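Uncharacterized protein HtdX (Mycobacterium tuberculosis, PDB 4OOB) catalyses the reversible hydration of trans-enoyl-CoA thioesters to (3R)-3-hydroxyacyl-CoA, accepting many chain lengths and preferring C8 to C12 substrates. Local coordinates at residues 38-41 with 42-45. Sequence-based numbering, arbitrary orientation.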
# COMPACT_ATOMS: atom_id res chain seq x y z
N GLN A 38 -0.10 -4.38 -19.10
CA GLN A 38 -0.16 -3.25 -18.13
C GLN A 38 0.27 -3.69 -16.74
O GLN A 38 -0.18 -4.71 -16.24
CB GLN A 38 -1.55 -2.66 -17.87
CG GLN A 38 -2.67 -2.86 -18.85
CD GLN A 38 -2.66 -1.81 -19.88
OE1 GLN A 38 -3.69 -1.22 -20.22
NE2 GLN A 38 -1.48 -1.55 -20.39
N VAL A 39 1.07 -2.89 -16.06
CA VAL A 39 1.34 -3.18 -14.66
C VAL A 39 0.04 -3.04 -13.89
O VAL A 39 -0.81 -2.21 -14.24
CB VAL A 39 2.41 -2.26 -14.04
CG1 VAL A 39 3.72 -2.39 -14.83
CG2 VAL A 39 1.93 -0.82 -13.99
N PRO A 40 -0.13 -3.86 -12.85
CA PRO A 40 -1.23 -3.69 -11.93
C PRO A 40 -1.30 -2.29 -11.31
O PRO A 40 -0.29 -1.67 -11.04
CB PRO A 40 -0.93 -4.70 -10.82
CG PRO A 40 0.00 -5.70 -11.44
CD PRO A 40 0.83 -4.89 -12.39
N LEU A 41 -2.51 -1.82 -11.07
CA LEU A 41 -2.76 -0.45 -10.59
C LEU A 41 -1.87 -0.05 -9.42
O LEU A 41 -1.39 1.05 -9.40
CB LEU A 41 -4.24 -0.32 -10.22
CG LEU A 41 -4.70 0.97 -9.57
CD1 LEU A 41 -4.55 2.18 -10.48
CD2 LEU A 41 -6.14 0.83 -9.07
N THR A 42 -1.67 -0.95 -8.46
CA THR A 42 -0.85 -0.68 -7.25
C THR A 42 0.68 -0.90 -7.40
O THR A 42 1.44 -0.61 -6.49
CB THR A 42 -1.35 -1.57 -6.06
OG1 THR A 42 -1.37 -2.96 -6.45
CG2 THR A 42 -2.73 -1.13 -5.63
N TYR A 43 1.13 -1.43 -8.55
CA TYR A 43 2.50 -1.88 -8.69
C TYR A 43 3.53 -0.73 -8.59
O TYR A 43 4.62 -0.93 -8.07
CB TYR A 43 2.71 -2.71 -9.97
CG TYR A 43 4.18 -2.93 -10.23
CD1 TYR A 43 4.86 -3.90 -9.54
CD2 TYR A 43 4.90 -2.14 -11.12
CE1 TYR A 43 6.20 -4.09 -9.71
CE2 TYR A 43 6.25 -2.34 -11.31
CZ TYR A 43 6.89 -3.30 -10.57
OH TYR A 43 8.24 -3.57 -10.68
N PRO A 44 3.17 0.47 -9.09
CA PRO A 44 4.14 1.55 -9.04
C PRO A 44 4.43 2.00 -7.62
O PRO A 44 5.43 2.70 -7.41
CB PRO A 44 3.49 2.68 -9.87
CG PRO A 44 2.60 1.95 -10.79
CD PRO A 44 2.06 0.78 -10.02
N PHE A 45 3.63 1.57 -6.65
CA PHE A 45 4.05 1.73 -5.28
C PHE A 45 5.36 0.98 -5.05
O PHE A 45 6.31 1.55 -4.50
CB PHE A 45 2.98 1.27 -4.25
CG PHE A 45 3.43 1.44 -2.82
CD1 PHE A 45 3.07 2.57 -2.08
CD2 PHE A 45 4.19 0.49 -2.20
CE1 PHE A 45 3.48 2.74 -0.76
CE2 PHE A 45 4.64 0.66 -0.88
CZ PHE A 45 4.25 1.76 -0.15
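Tyr-43 packs back against Val-39 and Pro-40 as the chain turns into helix 43-57. The turn is a type I beta turn from Pro-40 to Tyr-43, closed by a nearly straight hydrogen bond from Tyr-43 N to Pro-40 O (2.9 Å, 166° at the hydrogen). With CG anti to the backbone N (chi1 169°), the tyrosine ring is carried back beside the incoming chain. Tyr-43 CD2 lies 3.8 Å from Val-39 CB, and Tyr-43 CB 3.8 Å from Pro-40 CD; both residues meet the ring obliquely, and the valine side chain runs across that of the tyrosine at about a right angle. Val-39 CG1 joins in, 3.9 Å from Tyr-43 CD2, while Val-39 CG2 makes a looser contact, 4.3 Å, with Pro-44 CD. Pro-44 CD in turn sits 3.5 Å from both Pro-40 O and Leu-41 O, near the helix start, where a proline's missing N-H is usually tolerated. Leu-41 and Thr-42, at the turn's corners, point their side chains away from it, and both touch Tyr-214 of strand 212-218. This buried turn into a helix of the hotdog fold is thus tied to helix 21-31 by apolar contacts with Val-24, by the edge-to-face rings of Tyr-43 and Tyr-27, and by two hydroxyl hydrogen bonds, Tyr-43 OH with Asn-23 and Thr-42 OG1 with Tyr-27.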